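PDB 4W8Z: CRISPR system Cmr subunit Cmr1-1 from Pyrococcus furiosus, which forms, with Cmr6, the cap of the elongated type III-B Cmr ribonucleoprotein, a CRISPR RNA-guided complex of antiviral defence, and binds RNA. Local coordinates for residues Ile188-Leu199 / Pro334-Trp342; Phe225-Asn236 / Lys294-Phe303. All coordinates share one frame; numbering follows the deposited sequence.

In the fold
Contacts 1 and 2 meet on one antiparallel sheet, where strand 226-231 is flanked by strand 294-302 and, on its other edge, by strands 335-337 and 339-340. Contact 2 is the pairing of two sheet strands, built on backbone hydrogen bonds, with most of its touching residues buried and a buried salt bridge added. Contact 1 is smaller, farther from the centre of the chain and more superficial, with few of its touching residues buried; it has no hydrogen bond between its segments and relies on apolar packing of helix 188-206 against the last strands, with lysines along its margin. Val338 and Trp339 join the two: their backbones bond to Val228 of contact 2 while their side chains meet the helix.

Contact 1 (Ile188-Leu199 / Pro334-Trp342); sequences IDEFKDSLKRVL and PVTKVWGGW
Val338 and Trp339 supply most of what segment 334-342 offers to helix 188-199, and four hydrophobic residues on one flank of the helix, Ile188, Phe191, Leu195 and Leu199, receive them. Trp339 can be followed outward. Its CB rests 3.6 Å from Leu195 CD1, and the same methyl also lies near CG. With CG anti to the backbone N (chi1 -179°), the indole reaches obliquely across the helix: CE3 comes close to Leu195 CB, CZ3 comes 3.9 Å from the backbone N of Lys196, and the far rim, CZ2 and CH2, has Leu199 CD2 at its edge, 3.8 Å from CZ2. Tryptophan suits this place because one long, flat side chain spans more than a helical turn; its NE1 makes a weak hydrogen bond to Leu223 O.

Val338 works at shorter range. Its CG1 sits over one face of the Phe191 ring, 3.9 Å from the centroid, in a CH-pi contact, while Phe185 stacks on Phe191. CG1 also touches Leu195, and CG2 is turned to Ile188. Beyond it, Ile188 CG2 and Thr336 CG2 meet tip to tip at 4.2 Å. Lys192 runs along the margin, its CG 3.4 Å from Val338 O and CE near Lys337 O; lysine suits the margin because its aliphatic stem can pack.

Val338 and Trp339 together pair with the single residue Val228, a classic beta bulge where the strand changes direction. The arrangement is helix-on-sheet packing, helix 188-206 lying against this bulge and the short strands 335-337 and 339-340 of the Cmr1-like C-terminal region.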
loop_
_atom_site.group_PDB
_atom_site.type_symbol
_atom_site.label_atom_id
_atom_site.label_comp_id
_atom_site.label_asym_id
_atom_site.label_seq_id
_atom_site.Cartn_x
_atom_site.Cartn_y
_atom_site.Cartn_z
ATOM N N ILE A 188 6.518 7.416 -16.589
ATOM C CA ILE A 188 5.548 7.920 -15.623
ATOM C C ILE A 188 4.198 8.106 -16.308
ATOM O O ILE A 188 3.142 7.945 -15.693
ATOM C CB ILE A 188 6.020 9.252 -14.988
ATOM C CG1 ILE A 188 7.283 9.018 -14.156
ATOM C CG2 ILE A 188 4.926 9.878 -14.123
ATOM C CD1 ILE A 188 7.690 10.204 -13.300
ATOM N N ASP A 189 4.238 8.426 -17.597
ATOM C CA ASP A 189 3.015 8.628 -18.360
ATOM C C ASP A 189 2.225 7.332 -18.536
ATOM O O ASP A 189 0.996 7.355 -18.543
ATOM C CB ASP A 189 3.330 9.243 -19.722
ATOM C CG ASP A 189 3.603 10.733 -19.636
ATOM O OD1 ASP A 189 3.141 11.371 -18.664
ATOM O OD2 ASP A 189 4.272 11.267 -20.546
ATOM N N GLU A 190 2.925 6.209 -18.678
ATOM C CA GLU A 190 2.256 4.912 -18.723
ATOM C C GLU A 190 1.532 4.648 -17.406
ATOM O O GLU A 190 0.437 4.081 -17.389
ATOM C CB GLU A 190 3.248 3.786 -19.012
ATOM C CG GLU A 190 3.508 3.550 -20.491
ATOM C CD GLU A 190 4.437 2.376 -20.744
ATOM O OE1 GLU A 190 4.883 1.743 -19.764
ATOM O OE2 GLU A 190 4.720 2.088 -21.925
ATOM N N PHE A 191 2.160 5.063 -16.311
ATOM C CA PHE A 191 1.577 4.955 -14.980
ATOM C C PHE A 191 0.304 5.805 -14.904
ATOM O O PHE A 191 -0.752 5.318 -14.496
ATOM C CB PHE A 191 2.603 5.392 -13.924
ATOM C CG PHE A 191 2.296 4.931 -12.522
ATOM C CD1 PHE A 191 1.094 4.313 -12.214
ATOM C CD2 PHE A 191 3.219 5.124 -11.507
ATOM C CE1 PHE A 191 0.820 3.898 -10.923
ATOM C CE2 PHE A 191 2.955 4.709 -10.216
ATOM C CZ PHE A 191 1.755 4.095 -9.922
ATOM N N LYS A 192 0.409 7.072 -15.301
ATOM C CA LYS A 192 -0.737 7.980 -15.306
ATOM C C LYS A 192 -1.905 7.410 -16.106
ATOM O O LYS A 192 -3.042 7.394 -15.639
ATOM C CB LYS A 192 -0.354 9.340 -15.889
ATOM C CG LYS A 192 0.552 10.201 -15.028
ATOM C CD LYS A 192 0.319 11.671 -15.363
ATOM C CE LYS A 192 1.603 12.484 -15.361
ATOM N NZ LYS A 192 1.354 13.875 -15.855
ATOM N N ASP A 193 -1.612 6.939 -17.313
ATOM C CA ASP A 193 -2.645 6.462 -18.221
ATOM C C ASP A 193 -3.295 5.166 -17.745
ATOM O O ASP A 193 -4.491 4.951 -17.953
ATOM C CB ASP A 193 -2.066 6.267 -19.621
ATOM C CG ASP A 193 -1.733 7.582 -20.305
ATOM O OD1 ASP A 193 -2.097 8.653 -19.770
ATOM O OD2 ASP A 193 -1.115 7.538 -21.391
ATOM N N SER A 194 -2.509 4.305 -17.108
ATOM C CA SER A 194 -3.022 3.034 -16.615
ATOM C C SER A 194 -4.037 3.237 -15.501
ATOM O O SER A 194 -5.060 2.555 -15.458
ATOM C CB SER A 194 -1.882 2.150 -16.120
ATOM O OG SER A 194 -1.075 1.712 -17.197
ATOM N N LEU A 195 -3.754 4.172 -14.599
ATOM C CA LEU A 195 -4.687 4.468 -13.514
ATOM C C LEU A 195 -6.034 4.925 -14.055
ATOM O O LEU A 195 -7.078 4.483 -13.580
ATOM C CB LEU A 195 -4.117 5.531 -12.575
ATOM C CG LEU A 195 -2.911 5.110 -11.733
ATOM C CD1 LEU A 195 -2.658 6.106 -10.623
ATOM C CD2 LEU A 195 -3.116 3.716 -11.164
ATOM N N LYS A 196 -6.007 5.797 -15.056
ATOM C CA LYS A 196 -7.230 6.256 -15.701
ATOM C C LYS A 196 -7.973 5.081 -16.331
ATOM O O LYS A 196 -9.191 4.952 -16.194
ATOM C CB LYS A 196 -6.908 7.314 -16.755
ATOM C CG LYS A 196 -8.098 8.156 -17.201
ATOM C CD LYS A 196 -8.358 7.998 -18.693
ATOM C CE LYS A 196 -9.274 9.093 -19.216
ATOM N NZ LYS A 196 -8.607 10.427 -19.185
ATOM N N ARG A 197 -7.225 4.222 -17.015
ATOM C CA ARG A 197 -7.787 3.044 -17.657
ATOM C C ARG A 197 -8.446 2.104 -16.647
ATOM O O ARG A 197 -9.571 1.647 -16.858
ATOM C CB ARG A 197 -6.698 2.309 -18.433
ATOM C CG ARG A 197 -7.075 0.912 -18.893
ATOM C CD ARG A 197 -8.229 0.944 -19.872
ATOM N NE ARG A 197 -8.102 2.035 -20.834
ATOM C CZ ARG A 197 -7.389 1.972 -21.952
ATOM N NH1 ARG A 197 -6.719 0.870 -22.255
ATOM N NH2 ARG A 197 -7.339 3.018 -22.760
ATOM N N VAL A 198 -7.739 1.818 -15.555
ATOM C CA VAL A 198 -8.235 0.912 -14.523
ATOM C C VAL A 198 -9.504 1.475 -13.893
ATOM O O VAL A 198 -10.460 0.744 -13.629
ATOM C CB VAL A 198 -7.177 0.660 -13.420
ATOM C CG1 VAL A 198 -7.794 -0.073 -12.237
ATOM C CG2 VAL A 198 -5.988 -0.117 -13.979
ATOM N N LEU A 199 -9.514 2.784 -13.671
ATOM C CA LEU A 199 -10.697 3.439 -13.139
ATOM C C LEU A 199 -11.858 3.275 -14.116
ATOM O O LEU A 199 -12.908 2.755 -13.754
ATOM C CB LEU A 199 -10.427 4.919 -12.870
ATOM C CG LEU A 199 -11.376 5.555 -11.855
ATOM C CD1 LEU A 199 -11.064 5.044 -10.451
ATOM C CD2 LEU A 199 -11.319 7.081 -11.926
ATOM N N PRO A 334 12.491 16.929 -6.092
ATOM C CA PRO A 334 11.338 17.056 -7.000
ATOM C C PRO A 334 10.368 15.873 -6.979
ATOM O O PRO A 334 10.772 14.723 -7.150
ATOM C CB PRO A 334 11.992 17.176 -8.383
ATOM C CG PRO A 334 13.357 16.606 -8.220
ATOM C CD PRO A 334 13.764 16.981 -6.832
ATOM N N VAL A 335 9.087 16.182 -6.796
ATOM C CA VAL A 335 8.029 15.182 -6.729
ATOM C C VAL A 335 7.067 15.330 -7.904
ATOM O O VAL A 335 6.647 16.438 -8.224
ATOM C CB VAL A 335 7.245 15.305 -5.408
ATOM C CG1 VAL A 335 6.031 14.388 -5.402
ATOM C CG2 VAL A 335 8.155 15.014 -4.226
ATOM N N THR A 336 6.719 14.220 -8.546
ATOM C CA THR A 336 5.787 14.257 -9.669
ATOM C C THR A 336 4.429 13.685 -9.292
ATOM O O THR A 336 4.344 12.572 -8.778
ATOM C CB THR A 336 6.327 13.476 -10.874
ATOM O OG1 THR A 336 7.552 14.067 -11.316
ATOM C CG2 THR A 336 5.314 13.477 -12.014
ATOM N N LYS A 337 3.370 14.447 -9.549
ATOM C CA LYS A 337 2.014 13.968 -9.311
ATOM C C LYS A 337 1.600 12.969 -10.390
ATOM O O LYS A 337 1.670 13.266 -11.583
ATOM C CB LYS A 337 1.032 15.139 -9.260
ATOM C CG LYS A 337 -0.393 14.755 -8.877
ATOM C CD LYS A 337 -0.909 15.604 -7.718
ATOM C CE LYS A 337 -0.344 15.129 -6.384
ATOM N NZ LYS A 337 -0.712 16.019 -5.237
ATOM N N VAL A 338 1.180 11.782 -9.963
ATOM C CA VAL A 338 0.781 10.719 -10.882
ATOM C C VAL A 338 -0.739 10.681 -11.034
ATOM O O VAL A 338 -1.264 10.452 -12.126
ATOM C CB VAL A 338 1.290 9.340 -10.397
ATOM C CG1 VAL A 338 0.845 8.236 -11.342
ATOM C CG2 VAL A 338 2.805 9.352 -10.262
ATOM N N TRP A 339 -1.437 10.931 -9.931
ATOM C CA TRP A 339 -2.892 10.879 -9.896
ATOM C C TRP A 339 -3.426 11.861 -8.855
ATOM O O TRP A 339 -2.982 11.862 -7.709
ATOM C CB TRP A 339 -3.359 9.457 -9.592
ATOM C CG TRP A 339 -4.841 9.285 -9.552
ATOM C CD1 TRP A 339 -5.627 9.219 -8.439
ATOM C CD2 TRP A 339 -5.721 9.144 -10.673
ATOM N NE1 TRP A 339 -6.941 9.049 -8.796
ATOM C CE2 TRP A 339 -7.027 9.001 -10.162
ATOM C CE3 TRP A 339 -5.532 9.127 -12.058
ATOM C CZ2 TRP A 339 -8.141 8.845 -10.990
ATOM C CZ3 TRP A 339 -6.638 8.971 -12.877
ATOM C CH2 TRP A 339 -7.925 8.832 -12.341
ATOM N N GLY A 340 -4.369 12.707 -9.260
ATOM C CA GLY A 340 -4.890 13.730 -8.376
ATOM C C GLY A 340 -6.374 13.590 -8.115
ATOM O O GLY A 340 -7.196 14.059 -8.903
ATOM N N GLY A 341 -6.717 12.942 -7.006
ATOM C CA GLY A 341 -8.104 12.801 -6.596
ATOM C C GLY A 341 -8.593 14.049 -5.888
ATOM O O GLY A 341 -9.795 14.255 -5.732
ATOM N N TRP A 342 -7.648 14.883 -5.461
ATOM C CA TRP A 342 -7.957 16.162 -4.831
ATOM C C TRP A 342 -7.537 17.328 -5.722
ATOM O O TRP A 342 -8.260 17.714 -6.643
ATOM C CB TRP A 342 -7.269 16.272 -3.469
#

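Contact 2 (Phe225-Asn236 / Lys294-Phe303); sequences FSDVEVFGPGKN and KPYGRIIKFF
Strands 226-231 and 294-302 run antiparallel, their axes 4.6 Å apart at closest approach and their directions 169° from each other, with paired backbone hydrogen bonds at Asp227-Lys301, Glu229-Ile299 and Phe231-Gly297. This is a regular beta ladder within the antiparallel sheet of the Cmr1-like C-terminal region. Between those pairs, Val228 and Ile300 put their side chains on the opposite face, where Val228 CG2 meets Ile300 CD1 at 3.9 Å; branched residues suit the extended backbone.

On the face of Asp227 and Glu229, Lys301 bends at chi3 (-76°), bringing NZ to 3.2 Å from Glu229 OE1 in a salt bridge whose hydrogen bonds are weak. NZ is also paired with Asp326, and Glu229 with Lys337, so these buried charges are shared in a network. Asp227 presents its carboxylate to the edge of the Phe303 ring, the two planes 87° apart.

Farther along, Phe231 folds its ring back over the neighbouring strand, and Gly297 CA lies 3.8 Å from the ring centroid. Glycine fits because a CB there would run into the ring, whose edge meets Ile299 CD1. Past the strand, a cis peptide precedes Pro233, and Gly234 N bonds to Pro295 O at 3.0 Å. Pro233 lies over one face of the Tyr296 ring, with its CB 4.0 Å from the centroid and its CD 3.4 Å from Tyr296 OH.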
loop_
_atom_site.group_PDB
_atom_site.type_symbol
_atom_site.label_atom_id
_atom_site.label_comp_id
_atom_site.label_asym_id
_atom_site.label_seq_id
_atom_site.Cartn_x
_atom_site.Cartn_y
_atom_site.Cartn_z
ATOM N N PHE A 225 -10.541 8.830 -5.104
ATOM C CA PHE A 225 -10.267 9.967 -4.241
ATOM C C PHE A 225 -8.961 9.789 -3.488
ATOM O O PHE A 225 -8.945 9.696 -2.261
ATOM C CB PHE A 225 -11.429 10.184 -3.272
ATOM C CG PHE A 225 -12.706 10.588 -3.956
ATOM C CD1 PHE A 225 -12.875 11.882 -4.424
ATOM C CD2 PHE A 225 -13.727 9.671 -4.152
ATOM C CE1 PHE A 225 -14.039 12.256 -5.062
ATOM C CE2 PHE A 225 -14.893 10.041 -4.791
ATOM C CZ PHE A 225 -15.049 11.335 -5.246
ATOM N N SER A 226 -7.866 9.746 -4.239
ATOM C CA SER A 226 -6.542 9.603 -3.650
ATOM C C SER A 226 -5.501 10.389 -4.444
ATOM O O SER A 226 -5.754 10.793 -5.575
ATOM C CB SER A 226 -6.143 8.124 -3.577
ATOM O OG SER A 226 -5.953 7.579 -4.870
ATOM N N ASP A 227 -4.339 10.613 -3.840
ATOM C CA ASP A 227 -3.223 11.241 -4.535
ATOM C C ASP A 227 -2.056 10.283 -4.615
ATOM O O ASP A 227 -1.657 9.704 -3.608
ATOM C CB ASP A 227 -2.785 12.526 -3.835
ATOM C CG ASP A 227 -3.630 13.723 -4.226
ATOM O OD1 ASP A 227 -4.534 13.566 -5.078
ATOM O OD2 ASP A 227 -3.375 14.822 -3.687
ATOM N N VAL A 228 -1.513 10.112 -5.813
ATOM C CA VAL A 228 -0.353 9.257 -6.001
ATOM C C VAL A 228 0.795 10.091 -6.543
ATOM O O VAL A 228 0.635 10.809 -7.528
ATOM C CB VAL A 228 -0.649 8.079 -6.955
ATOM C CG1 VAL A 228 0.566 7.182 -7.079
ATOM C CG2 VAL A 228 -1.840 7.276 -6.461
ATOM N N GLU A 229 1.944 10.002 -5.882
ATOM C CA GLU A 229 3.126 10.771 -6.256
ATOM C C GLU A 229 4.362 9.886 -6.294
ATOM O O GLU A 229 4.428 8.866 -5.606
ATOM C CB GLU A 229 3.353 11.918 -5.274
ATOM C CG GLU A 229 2.226 12.922 -5.211
ATOM C CD GLU A 229 2.291 13.793 -3.970
ATOM O OE1 GLU A 229 1.727 14.906 -3.997
ATOM O OE2 GLU A 229 2.894 13.360 -2.963
ATOM N N VAL A 230 5.344 10.279 -7.096
ATOM C CA VAL A 230 6.622 9.579 -7.141
ATOM C C VAL A 230 7.788 10.566 -7.076
ATOM O O VAL A 230 7.626 11.758 -7.344
ATOM C CB VAL A 230 6.774 8.724 -8.420
ATOM C CG1 VAL A 230 5.648 7.706 -8.539
ATOM C CG2 VAL A 230 6.832 9.618 -9.650
ATOM N N PHE A 231 8.961 10.065 -6.710
ATOM C CA PHE A 231 10.180 10.862 -6.779
ATOM C C PHE A 231 11.349 9.972 -7.178
ATOM O O PHE A 231 11.361 8.778 -6.878
ATOM C CB PHE A 231 10.460 11.577 -5.447
ATOM C CG PHE A 231 10.844 10.659 -4.308
ATOM C CD1 PHE A 231 12.149 10.214 -4.159
ATOM C CD2 PHE A 231 9.907 10.282 -3.362
ATOM C CE1 PHE A 231 12.506 9.384 -3.111
ATOM C CE2 PHE A 231 10.260 9.454 -2.305
ATOM C CZ PHE A 231 11.562 9.004 -2.183
ATOM N N GLY A 232 12.327 10.558 -7.854
ATOM C CA GLY A 232 13.486 9.817 -8.305
ATOM C C GLY A 232 13.803 10.063 -9.766
ATOM O O GLY A 232 13.403 11.078 -10.332
ATOM N N PRO A 233 14.511 9.119 -10.399
ATOM C CA PRO A 233 14.934 7.829 -9.843
ATOM C C PRO A 233 16.127 7.937 -8.898
ATOM O O PRO A 233 16.812 8.957 -8.896
ATOM C CB PRO A 233 15.320 7.032 -11.090
ATOM C CG PRO A 233 15.812 8.074 -12.035
ATOM C CD PRO A 233 14.949 9.281 -11.798
ATOM N N GLY A 234 16.362 6.900 -8.102
ATOM C CA GLY A 234 17.536 6.849 -7.253
ATOM C C GLY A 234 18.591 5.927 -7.839
ATOM O O GLY A 234 18.347 5.248 -8.840
ATOM N N LYS A 235 19.771 5.907 -7.224
ATOM C CA LYS A 235 20.836 5.004 -7.649
ATOM C C LYS A 235 20.365 3.563 -7.560
ATOM O O LYS A 235 20.531 2.776 -8.489
ATOM C CB LYS A 235 22.087 5.193 -6.789
ATOM C CG LYS A 235 23.063 6.240 -7.285
ATOM C CD LYS A 235 24.376 6.111 -6.534
ATOM C CE LYS A 235 24.893 4.678 -6.596
ATOM N NZ LYS A 235 26.075 4.464 -5.719
ATOM N N ASN A 236 19.771 3.235 -6.420
ATOM C CA ASN A 236 19.277 1.897 -6.149
ATOM C C ASN A 236 18.101 1.981 -5.192
ATOM O O ASN A 236 17.737 3.070 -4.751
ATOM C CB ASN A 236 20.386 1.021 -5.566
ATOM C CG ASN A 236 21.098 1.686 -4.407
ATOM O OD1 ASN A 236 20.518 1.882 -3.343
ATOM N ND2 ASN A 236 22.360 2.035 -4.605
ATOM N N LYS A 294 14.151 1.628 -13.216
ATOM C CA LYS A 294 14.798 2.398 -12.157
ATOM C C LYS A 294 13.851 2.598 -10.971
ATOM O O LYS A 294 12.639 2.709 -11.156
ATOM C CB LYS A 294 15.280 3.748 -12.696
ATOM C CG LYS A 294 16.361 3.639 -13.760
ATOM C CD LYS A 294 16.731 5.003 -14.318
ATOM C CE LYS A 294 17.736 4.877 -15.450
ATOM N NZ LYS A 294 18.068 6.195 -16.053
ATOM N N PRO A 295 14.405 2.631 -9.748
ATOM C CA PRO A 295 13.589 2.737 -8.535
ATOM C C PRO A 295 13.122 4.159 -8.223
ATOM O O PRO A 295 13.921 5.095 -8.228
ATOM C CB PRO A 295 14.532 2.225 -7.443
ATOM C CG PRO A 295 15.889 2.561 -7.943
ATOM C CD PRO A 295 15.829 2.416 -9.437
ATOM N N TYR A 296 11.831 4.301 -7.952
ATOM C CA TYR A 296 11.252 5.571 -7.532
ATOM C C TYR A 296 10.568 5.412 -6.181
ATOM O O TYR A 296 10.040 4.345 -5.869
ATOM C CB TYR A 296 10.230 6.073 -8.551
ATOM C CG TYR A 296 10.793 6.579 -9.858
ATOM C CD1 TYR A 296 11.362 5.710 -10.778
ATOM C CD2 TYR A 296 10.710 7.924 -10.191
ATOM C CE1 TYR A 296 11.860 6.171 -11.977
ATOM C CE2 TYR A 296 11.200 8.392 -11.388
ATOM C CZ TYR A 296 11.775 7.513 -12.276
ATOM O OH TYR A 296 12.267 7.981 -13.471
ATOM N N GLY A 297 10.561 6.471 -5.380
ATOM C CA GLY A 297 9.758 6.474 -4.173
ATOM C C GLY A 297 8.304 6.652 -4.565
ATOM O O GLY A 297 7.989 7.493 -5.399
ATOM N N ARG A 298 7.413 5.854 -3.988
ATOM C CA ARG A 298 5.993 5.979 -4.294
ATOM C C ARG A 298 5.198 6.379 -3.061
ATOM O O ARG A 298 5.323 5.757 -2.011
ATOM C CB ARG A 298 5.443 4.672 -4.863
ATOM C CG ARG A 298 3.967 4.722 -5.211
ATOM C CD ARG A 298 3.495 3.405 -5.791
ATOM N NE ARG A 298 3.660 2.309 -4.839
ATOM C CZ ARG A 298 4.088 1.094 -5.166
ATOM N NH1 ARG A 298 4.389 0.813 -6.427
ATOM N NH2 ARG A 298 4.210 0.161 -4.231
ATOM N N ILE A 299 4.380 7.418 -3.194
ATOM C CA ILE A 299 3.546 7.889 -2.094
ATOM C C ILE A 299 2.079 7.892 -2.500
ATOM O O ILE A 299 1.731 8.381 -3.574
ATOM C CB ILE A 299 3.947 9.307 -1.653
ATOM C CG1 ILE A 299 5.389 9.318 -1.155
ATOM C CG2 ILE A 299 3.018 9.822 -0.568
ATOM C CD1 ILE A 299 6.233 10.369 -1.817
ATOM N N ILE A 300 1.214 7.338 -1.658
ATOM C CA ILE A 300 -0.214 7.443 -1.913
ATOM C C ILE A 300 -0.939 8.016 -0.688
ATOM O O ILE A 300 -0.655 7.642 0.451
ATOM C CB ILE A 300 -0.823 6.074 -2.326
ATOM C CG1 ILE A 300 -2.321 6.220 -2.625
ATOM C CG2 ILE A 300 -0.579 5.019 -1.264
ATOM C CD1 ILE A 300 -2.900 5.085 -3.441
ATOM N N LYS A 301 -1.853 8.951 -0.937
ATOM C CA LYS A 301 -2.629 9.601 0.121
ATOM C C LYS A 301 -4.133 9.371 -0.066
ATOM O O LYS A 301 -4.679 9.687 -1.118
ATOM C CB LYS A 301 -2.322 11.100 0.153
ATOM C CG LYS A 301 -0.979 11.436 0.778
ATOM C CD LYS A 301 -0.571 12.881 0.535
ATOM C CE LYS A 301 -0.076 13.075 -0.884
ATOM N NZ LYS A 301 0.542 14.417 -1.091
ATOM N N PHE A 302 -4.795 8.824 0.953
ATOM C CA PHE A 302 -6.215 8.469 0.849
ATOM C C PHE A 302 -7.150 9.470 1.524
ATOM O O PHE A 302 -7.092 9.648 2.738
ATOM C CB PHE A 302 -6.467 7.089 1.460
ATOM C CG PHE A 302 -5.774 5.971 0.750
ATOM C CD1 PHE A 302 -6.282 5.468 -0.435
ATOM C CD2 PHE A 302 -4.621 5.407 1.275
ATOM C CE1 PHE A 302 -5.650 4.434 -1.091
ATOM C CE2 PHE A 302 -3.984 4.370 0.627
ATOM C CZ PHE A 302 -4.498 3.881 -0.558
ATOM N N PHE A 303 -8.037 10.092 0.754
ATOM C CA PHE A 303 -8.968 11.066 1.320
ATOM C C PHE A 303 -10.380 10.494 1.409
ATOM O O PHE A 303 -10.948 10.095 0.396
ATOM C CB PHE A 303 -8.972 12.354 0.488
ATOM C CG PHE A 303 -7.602 12.950 0.277
ATOM C CD1 PHE A 303 -6.905 13.507 1.337
ATOM C CD2 PHE A 303 -7.018 12.961 -0.982
ATOM C CE1 PHE A 303 -5.651 14.055 1.150
ATOM C CE2 PHE A 303 -5.763 13.511 -1.175
ATOM C CZ PHE A 303 -5.080 14.058 -0.106
#